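PDB 4Q8L: alginase from Pseudoalteromonas, which probably cleaves the glycosidic bonds of alginate by beta-elimination, as a family 18 polysaccharide lyase. Local coordinates for residues D13-N18 with A35-P40; E48-E53 with Y174-N179. All coordinates share one frame; numbering follows the deposited sequence.

Interactions 1 and 2 sit side by side on one antiparallel sheet, their centres about 11 Å apart. Strand 44-51 joins them: residues 48-51 pair with strand 174-177 in interaction 2, and strand 12-15, which carries the first segment of interaction 1, lies along the other edge of strand 44-51. Two links cross between the contacts, a probable hydrogen bond from Glu15 N to Glu48 O (2.7 Å) and a salt bridge from Lys50 NZ to Glu15 OE2 (2.8 Å). Interaction 1 is the surface contact, while interaction 2 is buried, and its polar side is probably part of the alginate-binding groove. Neither includes the calcium ligands Asp100, Asp108, Val110, Asn113 and Ile115.

Interaction 1 (D13-N18 with A35-P40); sequences DLEGDN and AQHITP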
loop_
_atom_site.group_PDB
_atom_site.type_symbol
_atom_site.label_atom_id
_atom_site.label_comp_id
_atom_site.label_asym_id
_atom_site.label_seq_id
_atom_site.Cartn_x
_atom_site.Cartn_y
_atom_site.Cartn_z
ATOM N N ASP A 13 0.695 -6.169 13.347
ATOM C CA ASP A 13 0.567 -7.581 13.020
ATOM C C ASP A 13 1.217 -7.793 11.659
ATOM O O ASP A 13 1.142 -6.917 10.787
ATOM C CB ASP A 13 -0.905 -7.979 12.886
ATOM C CG ASP A 13 -1.634 -8.036 14.211
ATOM O OD1 ASP A 13 -2.868 -7.839 14.189
ATOM O OD2 ASP A 13 -0.993 -8.293 15.257
ATOM N N LEU A 14 1.845 -8.950 11.479
ATOM C CA LEU A 14 2.337 -9.357 10.167
ATOM C C LEU A 14 1.220 -9.998 9.344
ATOM O O LEU A 14 0.607 -10.982 9.771
ATOM C CB LEU A 14 3.492 -10.352 10.323
ATOM C CG LEU A 14 4.068 -10.976 9.051
ATOM C CD1 LEU A 14 4.377 -9.901 7.992
ATOM C CD2 LEU A 14 5.319 -11.819 9.377
ATOM N N GLU A 15 0.956 -9.449 8.165
ATOM C CA GLU A 15 0.005 -10.068 7.241
ATOM C C GLU A 15 0.754 -10.840 6.150
ATOM O O GLU A 15 1.233 -10.267 5.168
ATOM C CB GLU A 15 -0.927 -9.008 6.637
ATOM C CG GLU A 15 -1.787 -8.303 7.696
ATOM C CD GLU A 15 -2.842 -9.224 8.304
ATOM O OE1 GLU A 15 -3.486 -9.979 7.543
ATOM O OE2 GLU A 15 -3.032 -9.195 9.539
ATOM N N GLY A 16 0.878 -12.145 6.338
ATOM C CA GLY A 16 1.642 -12.968 5.409
ATOM C C GLY A 16 2.922 -13.434 6.076
ATOM O O GLY A 16 3.962 -12.788 5.967
ATOM N N ASP A 17 2.840 -14.565 6.772
ATOM C CA ASP A 17 3.906 -14.994 7.672
ATOM C C ASP A 17 5.085 -15.657 6.966
ATOM O O ASP A 17 6.205 -15.679 7.488
ATOM C CB ASP A 17 3.332 -15.948 8.720
ATOM C CG ASP A 17 2.206 -15.320 9.500
ATOM O OD1 ASP A 17 2.495 -14.499 10.390
ATOM O OD2 ASP A 17 1.034 -15.627 9.208
ATOM N N ASN A 18 4.828 -16.193 5.778
ATOM C CA ASN A 18 5.825 -16.978 5.067
ATOM C C ASN A 18 5.985 -16.500 3.618
ATOM O O ASN A 18 5.067 -16.641 2.813
ATOM C CB ASN A 18 5.424 -18.464 5.107
ATOM C CG ASN A 18 6.497 -19.386 4.535
ATOM O OD1 ASN A 18 6.185 -20.401 3.914
ATOM N ND2 ASN A 18 7.763 -19.043 4.755
ATOM N N ALA A 35 4.053 -14.937 -0.506
ATOM C CA ALA A 35 3.204 -14.958 0.679
ATOM C C ALA A 35 1.787 -15.434 0.348
ATOM O O ALA A 35 1.175 -16.157 1.130
ATOM C CB ALA A 35 3.175 -13.582 1.351
ATOM N N GLN A 36 1.284 -15.017 -0.813
ATOM C CA GLN A 36 -0.033 -15.424 -1.307
ATOM C C GLN A 36 -1.149 -15.240 -0.275
ATOM O O GLN A 36 -2.039 -16.083 -0.137
ATOM C CB GLN A 36 0.035 -16.867 -1.855
ATOM C CG GLN A 36 1.071 -16.988 -2.989
ATOM C CD GLN A 36 1.266 -18.408 -3.517
ATOM O OE1 GLN A 36 2.271 -18.703 -4.174
ATOM N NE2 GLN A 36 0.313 -19.278 -3.250
ATOM N N HIS A 37 -1.111 -14.108 0.424
ATOM C CA HIS A 37 -2.020 -13.836 1.534
ATOM C C HIS A 37 -3.153 -12.890 1.113
ATOM O O HIS A 37 -2.910 -11.845 0.504
ATOM C CB HIS A 37 -1.206 -13.243 2.689
ATOM C CG HIS A 37 -2.014 -12.881 3.898
ATOM N ND1 HIS A 37 -2.929 -13.739 4.474
ATOM C CD2 HIS A 37 -2.015 -11.760 4.659
ATOM C CE1 HIS A 37 -3.472 -13.152 5.527
ATOM N NE2 HIS A 37 -2.934 -11.954 5.663
ATOM N N ILE A 38 -4.391 -13.246 1.442
ATOM C CA ILE A 38 -5.532 -12.449 1.004
ATOM C C ILE A 38 -6.276 -11.783 2.156
ATOM O O ILE A 38 -6.042 -12.099 3.321
ATOM C CB ILE A 38 -6.561 -13.313 0.251
ATOM C CG1 ILE A 38 -7.371 -14.142 1.254
ATOM C CG2 ILE A 38 -5.868 -14.164 -0.833
ATOM C CD1 ILE A 38 -7.915 -15.468 0.675
ATOM N N THR A 39 -7.172 -10.857 1.810
ATOM C CA THR A 39 -8.202 -10.387 2.727
ATOM C C THR A 39 -9.510 -11.122 2.413
ATOM O O THR A 39 -9.630 -11.792 1.381
ATOM C CB THR A 39 -8.431 -8.861 2.612
ATOM O OG1 THR A 39 -8.954 -8.549 1.312
ATOM C CG2 THR A 39 -7.121 -8.087 2.855
ATOM N N PRO A 40 -10.497 -11.019 3.308
ATOM C CA PRO A 40 -11.724 -11.771 3.021
ATOM C C PRO A 40 -12.527 -11.190 1.852
ATOM O O PRO A 40 -13.303 -11.918 1.242
ATOM C CB PRO A 40 -12.510 -11.713 4.342
ATOM C CG PRO A 40 -11.861 -10.660 5.157
ATOM C CD PRO A 40 -10.455 -10.495 4.683
HETATM O O HOH W 1 2.206 -16.537 4.183
#
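His37 reaches across from the loop after helix 32-35 and gives its NE2 hydrogen to the carboxylate of Glu15. The bond from His37 NE2 to Glu15 OE1 is short, 2.8 Å, and nearly straight, 174° at the hydrogen. The acceptor lies in the plane of the imidazole, at its edge, whereas the donor approaches OE1 on its anti side, 34° out of the carboxylate plane. The bend of Glu15 at chi2 turns the acid back toward the ring; Glu15 CB touches it separately, 3.6 Å from His37 CD2. CG of His37 stands anti to the backbone N (chi1 179°), which carries the ring to the backbone at Glu15 and Gly16, where it meets Gly16 N obliquely. This is the tight part of the contact: His37 CD2 lies 3.4 Å from Gly16 N, and His37 CB 3.9 Å from Gly16 CA. Gly16, with positive phi and no side chain, lets the histidine and the CB of Ala35 close in on its main chain.

Toward Asn18 the fit is looser and wetter. The side chain of Asn18 is exposed, and its backbone does the work: Asn18 O takes a CA-H...O contact from Ala35 CA at 3.3 Å, while a water accepts from Asn18 N at 3.1 Å and donates to Ala35 O at 3.2 Å. On the side of strand 44-51, Arg46 NH2 forms a salt bridge to the same Glu15 OE1, and Lys50 NZ one to OE2; these positive groups probably keep the acid ionised. A His-carboxylate hydrogen bond thus ties the end of strand 12-15, beside strand 44-51 in the sheet, to the loop that leads into that same strand at the rim of the beta-jelly roll.

Interaction 2 (E48-E53 with Y174-N179); sequences EYKVKE and YFKFGN
The rings of Tyr49 and Phe177 lie near parallel, planes 29° apart, but are slid past each other until they barely overlap, with centroids 5.4 Å apart. They touch obliquely through Phe177 CZ and Tyr49 CD1, at 3.6 Å. Phe177 also meets the ring of Phe66 and packs on Met217, which places this side of the sheet in the apolar core. Across the sheet, Tyr174 CD1 rests on Lys50 CG at 3.9 Å, and its ring makes a cation-pi contact with Arg56. The Glu48 carboxylate is approached from above, 44° out of its plane, by Lys176 NZ in a salt bridge of 2.7 Å to Glu48 OE1. With CG between its backbone N and carbonyl carbon (chi1 71°), Glu48 leans over the neighbouring strand toward this amine; OE1 takes a second salt bridge from Arg46. Beside it the aliphatic parts of Lys50 and Lys176 meet, CG to CG at 3.7 Å, while Lys50 NZ turns away to Glu15 and Asp13.

Three backbone bonds hold the antiparallel strands: Tyr49 N to Phe177 O (2.9 Å), Phe177 N to Tyr49 O (3.1 Å) and Val51 N to Phe175 O (3.0 Å). The chain then turns a corner at Gly178. Residues 174-180 spell the YFKxGxY signature of related alginate lyases, and strand 79-86, bearing Gln84 and His86, flanks them. The polar face with Tyr174, Lys176 and Glu48 is consistent with the substrate groove on the concave sheet of a beta-jelly roll.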
loop_
_atom_site.group_PDB
_atom_site.type_symbol
_atom_site.label_atom_id
_atom_site.label_comp_id
_atom_site.label_asym_id
_atom_site.label_seq_id
_atom_site.Cartn_x
_atom_site.Cartn_y
_atom_site.Cartn_z
ATOM N N GLU A 48 2.321 -7.611 4.012
ATOM C CA GLU A 48 2.275 -6.277 4.600
ATOM C C GLU A 48 2.159 -6.305 6.128
ATOM O O GLU A 48 1.945 -7.361 6.732
ATOM C CB GLU A 48 1.116 -5.471 3.975
ATOM C CG GLU A 48 -0.269 -5.947 4.397
ATOM C CD GLU A 48 -1.406 -5.422 3.509
ATOM O OE1 GLU A 48 -2.489 -6.038 3.516
ATOM O OE2 GLU A 48 -1.236 -4.397 2.823
ATOM N N TYR A 49 2.326 -5.136 6.743
ATOM C CA TYR A 49 2.131 -4.970 8.174
ATOM C C TYR A 49 0.870 -4.144 8.401
ATOM O O TYR A 49 0.517 -3.308 7.570
ATOM C CB TYR A 49 3.336 -4.278 8.819
ATOM C CG TYR A 49 4.564 -5.147 8.872
ATOM C CD1 TYR A 49 5.555 -5.036 7.911
ATOM C CD2 TYR A 49 4.721 -6.103 9.872
ATOM C CE1 TYR A 49 6.683 -5.839 7.952
ATOM C CE2 TYR A 49 5.846 -6.909 9.921
ATOM C CZ TYR A 49 6.819 -6.769 8.954
ATOM O OH TYR A 49 7.941 -7.561 8.985
ATOM N N LYS A 50 0.219 -4.372 9.541
ATOM C CA LYS A 50 -1.101 -3.828 9.805
ATOM C C LYS A 50 -1.244 -3.467 11.287
ATOM O O LYS A 50 -0.987 -4.295 12.171
ATOM C CB LYS A 50 -2.155 -4.868 9.408
ATOM C CG LYS A 50 -3.583 -4.515 9.772
ATOM C CD LYS A 50 -4.373 -5.777 10.069
ATOM C CE LYS A 50 -3.964 -6.363 11.420
ATOM N NZ LYS A 50 -4.418 -7.766 11.546
ATOM N N VAL A 51 -1.644 -2.232 11.565
ATOM C CA VAL A 51 -1.865 -1.820 12.951
ATOM C C VAL A 51 -2.918 -2.744 13.593
ATOM O O VAL A 51 -4.022 -2.900 13.070
ATOM C CB VAL A 51 -2.313 -0.345 13.047
ATOM C CG1 VAL A 51 -2.725 0.004 14.479
ATOM C CG2 VAL A 51 -1.199 0.597 12.555
ATOM N N LYS A 52 -2.573 -3.367 14.712
ATOM C CA LYS A 52 -3.478 -4.345 15.329
ATOM C C LYS A 52 -4.795 -3.719 15.809
ATOM O O LYS A 52 -4.844 -2.540 16.167
ATOM C CB LYS A 52 -2.782 -5.084 16.481
ATOM C CG LYS A 52 -2.490 -4.202 17.681
ATOM C CD LYS A 52 -1.689 -4.940 18.749
ATOM C CE LYS A 52 -0.313 -5.336 18.252
ATOM N NZ LYS A 52 0.523 -5.810 19.388
ATOM N N GLU A 53 -5.856 -4.521 15.810
ATOM C CA GLU A 53 -7.188 -4.062 16.201
ATOM C C GLU A 53 -7.210 -3.395 17.579
ATOM O O GLU A 53 -7.921 -2.421 17.795
ATOM C CB GLU A 53 -8.183 -5.228 16.175
ATOM C CG GLU A 53 -9.613 -4.842 16.561
ATOM C CD GLU A 53 -10.597 -6.006 16.470
ATOM O OE1 GLU A 53 -10.200 -7.164 16.739
ATOM O OE2 GLU A 53 -11.775 -5.762 16.123
ATOM N N TYR A 174 -7.196 2.061 10.703
ATOM C CA TYR A 174 -5.886 1.434 10.811
ATOM C C TYR A 174 -5.017 1.613 9.567
ATOM O O TYR A 174 -5.513 1.654 8.436
ATOM C CB TYR A 174 -6.009 -0.053 11.172
ATOM C CG TYR A 174 -6.802 -0.887 10.192
ATOM C CD1 TYR A 174 -6.165 -1.652 9.223
ATOM C CD2 TYR A 174 -8.190 -0.930 10.252
ATOM C CE1 TYR A 174 -6.895 -2.423 8.329
ATOM C CE2 TYR A 174 -8.924 -1.701 9.369
ATOM C CZ TYR A 174 -8.276 -2.444 8.417
ATOM O OH TYR A 174 -9.010 -3.202 7.541
ATOM N N PHE A 175 -3.713 1.692 9.809
ATOM C CA PHE A 175 -2.703 1.853 8.766
ATOM C C PHE A 175 -2.045 0.524 8.414
ATOM O O PHE A 175 -1.783 -0.291 9.298
ATOM C CB PHE A 175 -1.628 2.818 9.264
ATOM C CG PHE A 175 -0.567 3.136 8.244
ATOM C CD1 PHE A 175 -0.883 3.853 7.087
ATOM C CD2 PHE A 175 0.749 2.742 8.452
ATOM C CE1 PHE A 175 0.099 4.162 6.149
ATOM C CE2 PHE A 175 1.747 3.056 7.520
ATOM C CZ PHE A 175 1.416 3.764 6.366
ATOM N N LYS A 176 -1.781 0.319 7.121
ATOM C CA LYS A 176 -1.026 -0.831 6.629
ATOM C C LYS A 176 0.053 -0.328 5.674
ATOM O O LYS A 176 -0.100 0.725 5.060
ATOM C CB LYS A 176 -1.941 -1.826 5.887
ATOM C CG LYS A 176 -3.064 -2.440 6.733
ATOM C CD LYS A 176 -3.670 -3.705 6.074
ATOM C CE LYS A 176 -4.415 -3.390 4.758
ATOM N NZ LYS A 176 -4.793 -4.656 4.025
ATOM N N PHE A 177 1.148 -1.071 5.559
ATOM C CA PHE A 177 2.171 -0.764 4.571
ATOM C C PHE A 177 2.852 -2.049 4.142
ATOM O O PHE A 177 2.895 -3.030 4.898
ATOM C CB PHE A 177 3.209 0.221 5.114
ATOM C CG PHE A 177 4.105 -0.363 6.173
ATOM C CD1 PHE A 177 3.733 -0.332 7.515
ATOM C CD2 PHE A 177 5.315 -0.951 5.827
ATOM C CE1 PHE A 177 4.563 -0.881 8.504
ATOM C CE2 PHE A 177 6.148 -1.504 6.805
ATOM C CZ PHE A 177 5.769 -1.467 8.147
ATOM N N GLY A 178 3.383 -2.041 2.928
ATOM C CA GLY A 178 4.037 -3.218 2.387
ATOM C C GLY A 178 3.780 -3.323 0.900
ATOM O O GLY A 178 4.032 -2.375 0.153
ATOM N N ASN A 179 3.239 -4.462 0.481
ATOM C CA ASN A 179 3.065 -4.759 -0.932
ATOM C C ASN A 179 1.763 -5.534 -1.131
ATOM O O ASN A 179 1.724 -6.765 -1.013
ATOM C CB ASN A 179 4.278 -5.561 -1.422
ATOM C CG ASN A 179 4.284 -5.799 -2.936
ATOM O OD1 ASN A 179 3.355 -5.421 -3.656
ATOM N ND2 ASN A 179 5.349 -6.433 -3.418
#